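Local coordinates for protein exoenzyme S (Pseudomonas aeruginosa, PDB 6GN8) that probably acts as a secreted virulence toxin that stimulates GTP hydrolysis by small GTPases and transfers ADP-ribose, the latter being the task of the domain described here, at residues V106-G111 against L133-N138; T152-S157 against R195-E200; G158-G163 against K171-N176. The protein carries 2 engineered substitutions. All coordinates share one frame; numbering follows the deposited sequence.

Interaction 1: V106-G111 against L133-N138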
ATOM      1  N   VAL C 106       9.070 -24.118  -0.792  1.00 50.02           N
ATOM      2  CA  VAL C 106       9.846 -24.909   0.129  1.00 47.40           C
ATOM      3  C   VAL C 106      11.016 -24.038   0.680  1.00 48.65           C
ATOM      4  O   VAL C 106      11.623 -23.243  -0.046  1.00 45.88           O
ATOM      5  CB  VAL C 106      10.268 -26.293  -0.460  1.00 51.00           C
ATOM      6  CG1 VAL C 106      11.311 -26.173  -1.553  1.00 49.31           C
ATOM      7  CG2 VAL C 106      10.742 -27.247   0.633  1.00 50.97           C
ATOM      8  N   LYS C 107      11.266 -24.168   2.003  1.00 45.30           N
ATOM      9  CA  LYS C 107      12.340 -23.500   2.701  1.00 43.23           C
ATOM     10  C   LYS C 107      13.521 -24.461   2.833  1.00 47.50           C
ATOM     11  O   LYS C 107      13.385 -25.544   3.436  1.00 48.22           O
ATOM     12  CB  LYS C 107      11.869 -22.999   4.064  1.00 44.53           C
ATOM     13  CG  LYS C 107      12.977 -22.370   4.941  1.00 46.03           C
ATOM     14  CD  LYS C 107      12.421 -21.860   6.293  1.00 49.37           C
ATOM     15  CE  LYS C 107      11.824 -22.965   7.133  1.00 38.75           C
ATOM     16  NZ  LYS C 107      11.238 -22.463   8.400  1.00 44.19           N
ATOM     17  N   THR C 108      14.688 -24.051   2.298  1.00 42.38           N
ATOM     18  CA  THR C 108      15.918 -24.861   2.366  1.00 42.01           C
ATOM     19  C   THR C 108      17.079 -23.992   2.815  1.00 44.69           C
ATOM     20  O   THR C 108      16.971 -22.765   2.844  1.00 43.39           O
ATOM     21  CB  THR C 108      16.214 -25.575   1.043  1.00 47.53           C
ATOM     22  OG1 THR C 108      16.398 -24.608   0.007  1.00 45.27           O
ATOM     23  CG2 THR C 108      15.147 -26.615   0.658  1.00 43.49           C
ATOM     24  N   PHE C 109      18.177 -24.630   3.198  1.00 42.30           N
ATOM     25  CA  PHE C 109      19.321 -23.955   3.797  1.00 41.56           C
ATOM     26  C   PHE C 109      20.583 -24.289   3.074  1.00 47.16           C
ATOM     27  O   PHE C 109      20.694 -25.342   2.435  1.00 46.39           O
ATOM     28  CB  PHE C 109      19.420 -24.333   5.289  1.00 43.59           C
ATOM     29  CG  PHE C 109      18.054 -24.352   5.959  1.00 45.76           C
ATOM     30  CD1 PHE C 109      17.413 -23.164   6.302  1.00 47.13           C
ATOM     31  CD2 PHE C 109      17.351 -25.550   6.115  1.00 47.21           C
ATOM     32  CE1 PHE C 109      16.129 -23.180   6.838  1.00 47.34           C
ATOM     33  CE2 PHE C 109      16.067 -25.557   6.653  1.00 49.16           C
ATOM     34  CZ  PHE C 109      15.476 -24.378   7.029  1.00 47.00           C
ATOM     35  N   ARG C 110      21.542 -23.372   3.152  1.00 45.88           N
ATOM     36  CA  ARG C 110      22.808 -23.553   2.457  1.00 46.81           C
ATOM     37  C   ARG C 110      23.937 -22.800   3.174  1.00 54.04           C
ATOM     38  O   ARG C 110      23.801 -21.628   3.475  1.00 54.72           O
ATOM     39  CB  ARG C 110      22.640 -23.068   1.010  1.00 46.67           C
ATOM     40  CG  ARG C 110      23.891 -23.079   0.184  1.00 50.87           C
ATOM     41  CD  ARG C 110      23.626 -22.424  -1.140  1.00 54.50           C
ATOM     42  NE  ARG C 110      24.896 -22.093  -1.778  1.00 57.99           N
ATOM     43  CZ  ARG C 110      25.579 -22.917  -2.555  1.00 65.30           C
ATOM     44  NH1 ARG C 110      25.110 -24.127  -2.829  1.00 48.45           N
ATOM     45  NH2 ARG C 110      26.738 -22.538  -3.070  1.00 65.63           N
ATOM     46  N   GLY C 111      25.028 -23.494   3.438  1.00 53.63           N
ATOM     47  CA  GLY C 111      26.220 -22.927   4.050  1.00 54.69           C
ATOM     48  C   GLY C 111      27.437 -23.119   3.157  1.00 62.98           C
ATOM     49  O   GLY C 111      27.549 -24.144   2.475  1.00 65.69           O
ATOM     50  N   LEU C 133      22.660 -25.047  -7.723  1.00 46.25           N
ATOM     51  CA  LEU C 133      22.549 -24.600  -6.332  1.00 44.02           C
ATOM     52  C   LEU C 133      21.954 -25.699  -5.422  1.00 48.71           C
ATOM     53  O   LEU C 133      20.737 -25.951  -5.392  1.00 48.78           O
ATOM     54  CB  LEU C 133      21.719 -23.310  -6.225  1.00 43.59           C
ATOM     55  CG  LEU C 133      21.898 -22.507  -4.931  1.00 46.52           C
ATOM     56  CD1 LEU C 133      23.147 -21.641  -4.996  1.00 46.79           C
ATOM     57  CD2 LEU C 133      20.705 -21.624  -4.666  1.00 47.62           C
ATOM     58  N   SER C 134      22.847 -26.338  -4.681  1.00 44.22           N
ATOM     59  CA  SER C 134      22.523 -27.362  -3.704  1.00 42.26           C
ATOM     60  C   SER C 134      22.103 -26.682  -2.401  1.00 44.61           C
ATOM     61  O   SER C 134      22.776 -25.779  -1.871  1.00 41.76           O
ATOM     62  CB  SER C 134      23.719 -28.291  -3.479  1.00 43.23           C
ATOM     63  OG  SER C 134      24.234 -28.775  -4.716  1.00 53.31           O
ATOM     64  N   THR C 135      20.949 -27.078  -1.926  1.00 41.87           N
ATOM     65  CA  THR C 135      20.420 -26.607  -0.661  1.00 40.82           C
ATOM     66  C   THR C 135      19.991 -27.876   0.073  1.00 44.35           C
ATOM     67  O   THR C 135      19.921 -28.951  -0.540  1.00 43.71           O
ATOM     68  CB  THR C 135      19.311 -25.556  -0.861  1.00 44.20           C
ATOM     69  OG1 THR C 135      18.165 -26.183  -1.394  1.00 45.36           O
ATOM     70  CG2 THR C 135      19.715 -24.387  -1.757  1.00 40.11           C
ATOM     71  N   SER C 136      19.752 -27.769   1.375  1.00 40.23           N
ATOM     72  CA  SER C 136      19.375 -28.900   2.196  1.00 40.48           C
ATOM     73  C   SER C 136      18.115 -28.546   3.012  1.00 44.97           C
ATOM     74  O   SER C 136      17.982 -27.403   3.441  1.00 43.87           O
ATOM     75  CB  SER C 136      20.556 -29.263   3.100  1.00 43.09           C
ATOM     76  OG  SER C 136      20.196 -29.756   4.386  1.00 54.99           O
ATOM     77  N   LEU C 137      17.224 -29.530   3.244  1.00 43.78           N
ATOM     78  CA  LEU C 137      16.012 -29.399   4.087  1.00 45.13           C
ATOM     79  C   LEU C 137      16.380 -29.494   5.558  1.00 54.78           C
ATOM     80  O   LEU C 137      15.597 -29.111   6.414  1.00 55.25           O
ATOM     81  CB  LEU C 137      14.967 -30.485   3.771  1.00 45.73           C
ATOM     82  CG  LEU C 137      13.952 -30.217   2.679  1.00 49.85           C
ATOM     83  CD1 LEU C 137      13.221 -31.472   2.332  1.00 50.97           C
ATOM     84  CD2 LEU C 137      12.940 -29.146   3.089  1.00 48.53           C
ATOM     85  N   ASN C 138      17.569 -30.030   5.835  1.00 56.06           N
ATOM     86  CA  ASN C 138      18.151 -30.221   7.161  1.00 58.30           C
ATOM     87  C   ASN C 138      18.891 -28.918   7.605  1.00 66.85           C
ATOM     88  O   ASN C 138      19.910 -28.608   6.987  1.00 67.29           O
ATOM     89  CB  ASN C 138      19.107 -31.426   7.076  1.00 54.02           C
ATOM     90  CG  ASN C 138      19.513 -32.040   8.372  1.00 84.27           C
ATOM     91  OD1 ASN C 138      19.695 -31.362   9.389  1.00 88.20           O
ATOM     92  ND2 ASN C 138      19.689 -33.354   8.353  1.00 73.67           N
TER
HETATM   93  O   HOH W   1      25.987 -25.637  -5.272  1.00 41.65           O
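With CG set opposite its own backbone N (chi1 175°) and the chain extended as far as NE, Arg110 runs alongside the start of strand 133-136 and lays one face of its guanidinium on Leu133. The CD1 methyl of Leu133 sits over the centre of that group, 3.7 Å from Arg110 CZ. In the plane of the same group, Arg110 NH1 donates to Ser134 O at 3.0 Å, on a carbonyl lone pair. A water accepts from both NH1 and the amide of Ser134, so Arg110 NH1 donates twice, to Ser134 O and to the water, whereas NE is buried without a partner. The two strands, 106-111 and 133-136, run at 110° to each other and share a single antiparallel bridge, in which Phe109 N reaches Ser136 O and Ser136 N reaches Phe109 O, each over 2.8 Å. Here two sheets of the ADP-ribosyltransferase fold meet, and the pairing joins what are probably the arginine (Arg110) and the Ser-Thr-Ser element (Ser134 to Ser136) of the R-S-E family signature. Deeper in, Thr108 and Thr135 both hold OG1 wedged between backbone N and carbonyl carbon. This brings Thr108 OG1 to 2.8 Å from Thr135 OG1; Thr135 OG1 is hydrogen-bonded to Ile173 O. The Phe109 ring offers its edge to Leu137, with CE2 3.6 Å from Leu137 O, while Pro139, Ala142 and Arg143 also pack on it. At the far end Leu137 CD2 meets Val106 CG2 at 3.8 Å, the two side chains crossing at about a right angle.

Interaction 2: T152-S157 against R195-E200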
ATOM      1  N   THR C 152      19.021 -18.864   3.638  1.00 39.63           N
ATOM      2  CA  THR C 152      17.695 -19.455   3.753  1.00 39.60           C
ATOM      3  C   THR C 152      17.076 -19.162   2.393  1.00 43.14           C
ATOM      4  O   THR C 152      17.050 -18.005   1.949  1.00 42.05           O
ATOM      5  CB  THR C 152      16.930 -18.934   4.982  1.00 42.39           C
ATOM      6  OG1 THR C 152      17.720 -19.158   6.138  1.00 37.94           O
ATOM      7  CG2 THR C 152      15.588 -19.587   5.158  1.00 36.24           C
ATOM      8  N   VAL C 153      16.645 -20.227   1.703  1.00 39.13           N
ATOM      9  CA  VAL C 153      16.164 -20.178   0.334  1.00 38.32           C
ATOM     10  C   VAL C 153      14.694 -20.556   0.295  1.00 44.27           C
ATOM     11  O   VAL C 153      14.266 -21.532   0.925  1.00 44.39           O
ATOM     12  CB  VAL C 153      17.044 -21.136  -0.565  1.00 41.57           C
ATOM     13  CG1 VAL C 153      16.684 -21.047  -2.049  1.00 41.92           C
ATOM     14  CG2 VAL C 153      18.546 -20.907  -0.362  1.00 39.64           C
ATOM     15  N   PHE C 154      13.930 -19.802  -0.502  1.00 42.58           N
ATOM     16  CA  PHE C 154      12.503 -20.062  -0.767  1.00 42.58           C
ATOM     17  C   PHE C 154      12.312 -20.234  -2.262  1.00 48.86           C
ATOM     18  O   PHE C 154      12.698 -19.351  -3.034  1.00 48.47           O
ATOM     19  CB  PHE C 154      11.604 -18.928  -0.219  1.00 42.48           C
ATOM     20  CG  PHE C 154      11.603 -18.882   1.283  1.00 39.79           C
ATOM     21  CD1 PHE C 154      10.729 -19.679   2.017  1.00 41.78           C
ATOM     22  CD2 PHE C 154      12.527 -18.098   1.970  1.00 37.73           C
ATOM     23  CE1 PHE C 154      10.732 -19.640   3.417  1.00 41.49           C
ATOM     24  CE2 PHE C 154      12.549 -18.074   3.363  1.00 39.12           C
ATOM     25  CZ  PHE C 154      11.651 -18.846   4.081  1.00 38.21           C
ATOM     26  N   GLY C 155      11.762 -21.376  -2.660  1.00 47.40           N
ATOM     27  CA  GLY C 155      11.527 -21.656  -4.073  1.00 49.06           C
ATOM     28  C   GLY C 155      10.476 -22.706  -4.368  1.00 54.70           C
ATOM     29  O   GLY C 155       9.906 -23.310  -3.454  1.00 54.26           O
ATOM     30  N   ARG C 156      10.217 -22.931  -5.662  1.00 52.95           N
ATOM     31  CA  ARG C 156       9.276 -23.950  -6.109  1.00 54.91           C
ATOM     32  C   ARG C 156       9.892 -24.909  -7.155  1.00 58.53           C
ATOM     33  O   ARG C 156       9.378 -26.018  -7.313  1.00 58.64           O
ATOM     34  CB  ARG C 156       8.023 -23.288  -6.691  1.00 56.84           C
ATOM     35  CG  ARG C 156       6.968 -22.976  -5.649  1.00 72.92           C
ATOM     36  CD  ARG C 156       5.715 -22.410  -6.297  1.00 92.81           C
ATOM     37  NE  ARG C 156       4.951 -21.584  -5.363  1.00109.53           N
ATOM     38  CZ  ARG C 156       3.710 -21.844  -4.965  1.00126.10           C
ATOM     39  NH1 ARG C 156       3.101 -21.041  -4.101  1.00110.32           N
ATOM     40  NH2 ARG C 156       3.065 -22.906  -5.433  1.00116.31           N
ATOM     41  N   SER C 157      10.981 -24.497  -7.856  1.00 53.75           N
ATOM     42  CA  SER C 157      11.555 -25.258  -8.993  1.00 53.81           C
ATOM     43  C   SER C 157      12.701 -26.230  -8.640  1.00 57.65           C
ATOM     44  O   SER C 157      13.351 -26.763  -9.548  1.00 58.95           O
ATOM     45  CB  SER C 157      12.034 -24.299 -10.077  1.00 55.00           C
ATOM     46  OG  SER C 157      10.934 -23.484 -10.448  1.00 65.62           O
ATOM     47  N   ARG C 195      24.496 -13.636   6.707  1.00 40.31           N
ATOM     48  CA  ARG C 195      23.205 -14.284   6.885  1.00 40.38           C
ATOM     49  C   ARG C 195      22.272 -13.714   5.853  1.00 43.78           C
ATOM     50  O   ARG C 195      21.972 -12.514   5.881  1.00 42.39           O
ATOM     51  CB  ARG C 195      22.697 -14.064   8.316  1.00 39.30           C
ATOM     52  CG  ARG C 195      23.730 -14.454   9.373  1.00 44.40           C
ATOM     53  CD  ARG C 195      23.328 -15.741   9.994  1.00 43.70           C
ATOM     54  NE  ARG C 195      24.326 -16.293  10.896  1.00 44.75           N
ATOM     55  CZ  ARG C 195      24.226 -17.513  11.401  1.00 54.96           C
ATOM     56  NH1 ARG C 195      25.167 -17.982  12.206  1.00 49.32           N
ATOM     57  NH2 ARG C 195      23.190 -18.278  11.099  1.00 44.09           N
ATOM     58  N   ARG C 196      21.864 -14.575   4.892  1.00 40.22           N
ATOM     59  CA  ARG C 196      21.101 -14.173   3.722  1.00 40.13           C
ATOM     60  C   ARG C 196      19.786 -14.895   3.575  1.00 44.83           C
ATOM     61  O   ARG C 196      19.635 -16.036   3.995  1.00 45.43           O
ATOM     62  CB  ARG C 196      21.941 -14.412   2.429  1.00 42.46           C
ATOM     63  CG  ARG C 196      22.253 -13.119   1.714  1.00 59.66           C
ATOM     64  CD  ARG C 196      22.776 -13.258   0.303  1.00 67.13           C
ATOM     65  NE  ARG C 196      24.222 -13.040   0.238  1.00 62.81           N
ATOM     66  CZ  ARG C 196      25.099 -14.017   0.048  1.00 72.39           C
ATOM     67  NH1 ARG C 196      24.685 -15.277  -0.096  1.00 62.18           N
ATOM     68  NH2 ARG C 196      26.393 -13.747  -0.008  1.00 52.06           N
ATOM     69  N   VAL C 197      18.846 -14.230   2.907  1.00 41.26           N
ATOM     70  CA  VAL C 197      17.555 -14.801   2.565  1.00 40.83           C
ATOM     71  C   VAL C 197      17.404 -14.640   1.054  1.00 45.43           C
ATOM     72  O   VAL C 197      17.496 -13.521   0.538  1.00 46.07           O
ATOM     73  CB  VAL C 197      16.365 -14.231   3.382  1.00 42.71           C
ATOM     74  CG1 VAL C 197      15.043 -14.871   2.959  1.00 42.08           C
ATOM     75  CG2 VAL C 197      16.599 -14.419   4.876  1.00 41.84           C
ATOM     76  N   LEU C 198      17.282 -15.769   0.340  1.00 40.71           N
ATOM     77  CA  LEU C 198      17.135 -15.743  -1.117  1.00 40.81           C
ATOM     78  C   LEU C 198      15.788 -16.259  -1.507  1.00 43.79           C
ATOM     79  O   LEU C 198      15.251 -17.175  -0.878  1.00 43.26           O
ATOM     80  CB  LEU C 198      18.204 -16.592  -1.830  1.00 41.41           C
ATOM     81  CG  LEU C 198      19.674 -16.286  -1.618  1.00 46.98           C
ATOM     82  CD1 LEU C 198      20.532 -17.432  -2.174  1.00 47.34           C
ATOM     83  CD2 LEU C 198      20.068 -15.000  -2.321  1.00 50.83           C
ATOM     84  N   GLU C 199      15.266 -15.735  -2.593  1.00 41.95           N
ATOM     85  CA  GLU C 199      13.999 -16.214  -3.099  1.00 43.55           C
ATOM     86  C   GLU C 199      14.096 -16.397  -4.619  1.00 52.43           C
ATOM     87  O   GLU C 199      14.704 -15.567  -5.290  1.00 52.78           O
ATOM     88  CB  GLU C 199      12.883 -15.237  -2.698  1.00 44.55           C
ATOM     89  CG  GLU C 199      11.566 -15.453  -3.405  1.00 48.96           C
ATOM     90  CD  GLU C 199      10.627 -14.269  -3.301  1.00 58.97           C
ATOM     91  OE1 GLU C 199      11.008 -13.153  -3.716  1.00 60.31           O
ATOM     92  OE2 GLU C 199       9.499 -14.466  -2.802  1.00 57.18           O
ATOM     93  N   GLU C 200      13.520 -17.492  -5.153  1.00 50.78           N
ATOM     94  CA  GLU C 200      13.456 -17.747  -6.593  1.00 52.39           C
ATOM     95  C   GLU C 200      12.696 -16.585  -7.220  1.00 57.40           C
ATOM     96  O   GLU C 200      11.531 -16.378  -6.872  1.00 57.49           O
ATOM     97  CB  GLU C 200      12.749 -19.088  -6.849  1.00 54.21           C
ATOM     98  CG  GLU C 200      12.970 -19.671  -8.224  1.00 59.98           C
ATOM     99  CD  GLU C 200      12.086 -20.866  -8.504  1.00 68.40           C
ATOM    100  OE1 GLU C 200      11.632 -21.007  -9.663  1.00 65.37           O
ATOM    101  OE2 GLU C 200      11.822 -21.647  -7.562  1.00 52.85           O
TER
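Thr152 and Val197, Val153 and Leu198, and Phe154 and Glu199 pair as parallel neighbours in the mixed five-stranded sheet of the ADP-ribosyltransferase fold, where strands 149-155 and 194-200 lie side by side. Four backbone hydrogen bonds alternate across them, from Thr152 N to Arg196 O at one end to Glu200 N and Phe154 O, 2.9 Å apart, at the other. Along the strands the side chains touch only sparsely. Val153 CG2 stands 4.4 Å from Leu198 CD1 on one face; this pair is backed by Thr108 and Met181 beside Val153 and by Val183 beside Leu198. On the other face Phe154 turns the edge of its ring to Val197, CE2 lying 4.1 Å from CG1, while an aromatic side chain of the chain of another protein stacks on the ring. An aromatic side chain of that chain hydrogen-bonds to Glu199 OE2, and a basic one forms a salt bridge with it, so the face of Thr152, Phe154, Val197 and Glu199 is covered by the other protein.

The tight part lies where strand 149-155 gives way to the turn Arg156-Ser157. Arg156 is its loose side, partly exposed, with a side chain that leads away from the contact. Glu200, by contrast, is closely held: with CG opposite its backbone N (chi1 -163°) and the chain extended beyond, it carries its carboxylate alongside Gly155 into the turn. OE2 of Glu200 accepts two amides, Arg156 N at 2.8 Å nearly in line with the C-O bond and Ser157 N at 3.0 Å from the syn side. Two donors on one oxygen probably favour the ionised carboxylate. The second oxygen is gripped by a hydroxyl: Ser157 OG donates to Glu200 OE1 over 2.7 Å, again from the syn side and 22° out of the carboxylate plane.

Interaction 3: G158-G163 against K171-N176. Engineered in segment 171-176: Ala172 (natural residue Glu).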
ATOM      1  N   GLY C 158      12.902 -26.472  -7.350  1.00 51.41           N
ATOM      2  CA  GLY C 158      13.951 -27.356  -6.871  1.00 50.02           C
ATOM      3  C   GLY C 158      13.611 -28.822  -7.033  1.00 53.31           C
ATOM      4  O   GLY C 158      12.440 -29.185  -6.965  1.00 55.67           O
ATOM      5  N   ILE C 159      14.626 -29.674  -7.250  1.00 46.03           N
ATOM      6  CA  ILE C 159      14.442 -31.123  -7.366  1.00 44.78           C
ATOM      7  C   ILE C 159      14.941 -31.771  -6.072  1.00 47.69           C
ATOM      8  O   ILE C 159      16.076 -31.537  -5.636  1.00 44.67           O
ATOM      9  CB  ILE C 159      15.111 -31.727  -8.647  1.00 46.76           C
ATOM     10  CG1 ILE C 159      14.387 -31.208  -9.930  1.00 47.10           C
ATOM     11  CG2 ILE C 159      15.154 -33.293  -8.603  1.00 44.65           C
ATOM     12  CD1 ILE C 159      15.080 -31.516 -11.167  1.00 51.34           C
ATOM     13  N   ASP C 160      14.060 -32.542  -5.436  1.00 46.72           N
ATOM     14  CA  ASP C 160      14.386 -33.276  -4.228  1.00 47.05           C
ATOM     15  C   ASP C 160      15.107 -34.543  -4.653  1.00 50.80           C
ATOM     16  O   ASP C 160      14.558 -35.347  -5.409  1.00 52.58           O
ATOM     17  CB  ASP C 160      13.121 -33.556  -3.408  1.00 50.99           C
ATOM     18  CG  ASP C 160      13.317 -34.535  -2.268  1.00 72.10           C
ATOM     19  OD1 ASP C 160      14.282 -34.363  -1.495  1.00 72.75           O
ATOM     20  OD2 ASP C 160      12.502 -35.472  -2.147  1.00 86.85           O
ATOM     21  N   VAL C 161      16.368 -34.669  -4.250  1.00 45.99           N
ATOM     22  CA  VAL C 161      17.240 -35.799  -4.616  1.00 44.93           C
ATOM     23  C   VAL C 161      17.523 -36.723  -3.416  1.00 50.09           C
ATOM     24  O   VAL C 161      18.361 -37.615  -3.521  1.00 51.39           O
ATOM     25  CB  VAL C 161      18.567 -35.290  -5.257  1.00 46.70           C
ATOM     26  CG1 VAL C 161      18.309 -34.600  -6.588  1.00 46.17           C
ATOM     27  CG2 VAL C 161      19.340 -34.373  -4.320  1.00 45.49           C
ATOM     28  N   SER C 162      16.782 -36.551  -2.301  1.00 47.01           N
ATOM     29  CA  SER C 162      17.005 -37.277  -1.056  1.00 46.16           C
ATOM     30  C   SER C 162      16.789 -38.779  -1.188  1.00 49.10           C
ATOM     31  O   SER C 162      17.418 -39.540  -0.452  1.00 50.43           O
ATOM     32  CB  SER C 162      16.179 -36.696   0.088  1.00 50.13           C
ATOM     33  OG  SER C 162      14.785 -36.755  -0.149  1.00 60.50           O
ATOM     34  N   GLY C 163      16.001 -39.201  -2.161  1.00 45.70           N
ATOM     35  CA  GLY C 163      15.774 -40.619  -2.443  1.00 44.62           C
ATOM     36  C   GLY C 163      16.819 -41.207  -3.372  1.00 48.89           C
ATOM     37  O   GLY C 163      16.896 -42.433  -3.522  1.00 52.46           O
ATOM     38  N   LYS C 171      19.048 -34.396   2.876  1.00 45.99           N
ATOM     39  CA  LYS C 171      17.748 -34.203   2.213  1.00 47.12           C
ATOM     40  C   LYS C 171      17.859 -32.987   1.269  1.00 50.34           C
ATOM     41  O   LYS C 171      17.267 -31.926   1.504  1.00 50.66           O
ATOM     42  CB  LYS C 171      16.604 -34.056   3.251  1.00 50.38           C
ATOM     43  CG  LYS C 171      16.461 -35.233   4.244  1.00 52.63           C
ATOM     44  CD  LYS C 171      15.435 -34.931   5.363  1.00 61.64           C
ATOM     45  CE  LYS C 171      15.901 -33.868   6.345  1.00 66.21           C
ATOM     46  NZ  LYS C 171      14.916 -33.613   7.423  1.00 77.65           N
ATOM     47  N   ALA C 172      18.705 -33.133   0.242  1.00 45.17           N
ATOM     48  CA  ALA C 172      19.026 -32.031  -0.663  1.00 43.42           C
ATOM     49  C   ALA C 172      17.925 -31.688  -1.642  1.00 46.95           C
ATOM     50  O   ALA C 172      17.239 -32.551  -2.198  1.00 47.75           O
ATOM     51  CB  ALA C 172      20.308 -32.332  -1.429  1.00 43.10           C
ATOM     52  N   ILE C 173      17.777 -30.400  -1.846  1.00 43.46           N
ATOM     53  CA  ILE C 173      16.897 -29.844  -2.852  1.00 44.88           C
ATOM     54  C   ILE C 173      17.804 -29.017  -3.750  1.00 48.32           C
ATOM     55  O   ILE C 173      18.498 -28.120  -3.270  1.00 46.63           O
ATOM     56  CB  ILE C 173      15.658 -29.097  -2.307  1.00 48.33           C
ATOM     57  CG1 ILE C 173      14.697 -30.129  -1.655  1.00 50.03           C
ATOM     58  CG2 ILE C 173      14.948 -28.323  -3.452  1.00 49.27           C
ATOM     59  CD1 ILE C 173      13.431 -29.608  -1.020  1.00 61.42           C
ATOM     60  N   LEU C 174      17.906 -29.437  -5.023  1.00 45.12           N
ATOM     61  CA  LEU C 174      18.756 -28.777  -6.008  1.00 43.95           C
ATOM     62  C   LEU C 174      17.990 -27.790  -6.875  1.00 48.72           C
ATOM     63  O   LEU C 174      16.928 -28.111  -7.401  1.00 49.60           O
ATOM     64  CB  LEU C 174      19.458 -29.800  -6.919  1.00 43.27           C
ATOM     65  CG  LEU C 174      20.096 -31.014  -6.267  1.00 46.03           C
ATOM     66  CD1 LEU C 174      20.709 -31.905  -7.322  1.00 45.92           C
ATOM     67  CD2 LEU C 174      21.130 -30.626  -5.185  1.00 43.25           C
ATOM     68  N   TYR C 175      18.557 -26.596  -7.045  1.00 44.72           N
ATOM     69  CA  TYR C 175      18.031 -25.568  -7.962  1.00 43.65           C
ATOM     70  C   TYR C 175      18.932 -25.583  -9.194  1.00 45.96           C
ATOM     71  O   TYR C 175      20.132 -25.865  -9.080  1.00 43.53           O
ATOM     72  CB  TYR C 175      17.931 -24.167  -7.303  1.00 42.76           C
ATOM     73  CG  TYR C 175      16.765 -24.100  -6.338  1.00 43.01           C
ATOM     74  CD1 TYR C 175      15.486 -23.779  -6.783  1.00 46.02           C
ATOM     75  CD2 TYR C 175      16.927 -24.439  -4.991  1.00 41.88           C
ATOM     76  CE1 TYR C 175      14.393 -23.785  -5.914  1.00 47.04           C
ATOM     77  CE2 TYR C 175      15.845 -24.432  -4.112  1.00 42.95           C
ATOM     78  CZ  TYR C 175      14.579 -24.109  -4.580  1.00 49.81           C
ATOM     79  OH  TYR C 175      13.492 -24.166  -3.757  1.00 47.64           O
ATOM     80  N   ASN C 176      18.327 -25.346 -10.364  1.00 43.27           N
ATOM     81  CA  ASN C 176      18.940 -25.356 -11.688  1.00 44.55           C
ATOM     82  C   ASN C 176      20.120 -24.376 -11.797  1.00 49.50           C
ATOM     83  O   ASN C 176      20.149 -23.361 -11.103  1.00 48.14           O
ATOM     84  CB  ASN C 176      17.862 -24.996 -12.732  1.00 44.94           C
ATOM     85  CG  ASN C 176      18.014 -25.628 -14.090  1.00 57.25           C
ATOM     86  OD1 ASN C 176      17.098 -25.600 -14.895  1.00 55.91           O
ATOM     87  ND2 ASN C 176      19.140 -26.230 -14.378  1.00 48.47           N
TER
HETATM   88  O   HOH W   2      11.662 -25.859  -4.824  1.00 41.94           O
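Tyr175 lays one face of its ring against Gly158, whose CA stands 3.9 Å from the ring centroid and 19° off its normal, a CH-pi contact displaced toward the rim. CG of Tyr175 lies beside its own backbone N (chi1 -74°), and the ring, starting from a bond that leads away from Gly158, swings back over it. A water joins the same two residues, accepting from Gly158 N and lying 2.7 Å from Tyr175 OH. Two residues earlier, Ile173 presses its CG2 methyl to within 3.7 Å of Gly158 CA, so ring and methyl meet the glycine from two adjacent directions. The segments form a beta hairpin, strands 159-160 and 172-175, the latter being the middle strand of the three-stranded antiparallel sheet of this ADP-ribosyltransferase domain. Ile159 and Leu174 make the hydrogen-bonded pair, with Ile159 N to Leu174 O at 2.8 Å, followed by the non-hydrogen-bonded pair of Asp160 and Ile173. Beyond it Val161 N donates to Ala172 O over 3.1 Å. Ala172 is an engineered residue replacing the natural glutamate, a position consistent with the Glu-X-Glu element of the family; its CB touches Val161 CG2 at 3.7 Å. The other branch of Val161, CG1, comes equally close to Leu174 CD1, the two side chains crossing at about a right angle. Both are covered by helix 54-77 through Thr64, while Ile159 packs on helix 83-99. Where the hairpin leaves the sheet, Ser162 brings CB to 3.6 Å from Lys171 CA. Its OG donates to Asp160 OD1 over 2.8 Å from the syn side, and Ser162 N adds a weak bond to the same oxygen.

How the interactions relate
Followed from the N terminus, strand 106-111 meets 133-138 across a 21-residue excursion, and interaction 1 is complete before the other two begin. The chain then enters 152-157, whose partner, 195-200, follows after 37 intervening residues. Within that span 158-163 turns back on 171-176, so interaction 3 closes a short hairpin wholly inside the longer loop of interaction 2, and no contacts cross. Interaction 1 joins the two sheets: strand 106-112 borders 149-155 of interaction 2, and strand 133-136 borders 172-175 of interaction 3. Tyr175 also bridges interactions 2 and 3 directly, its OH packing 3.2 Å from Gly155 CA.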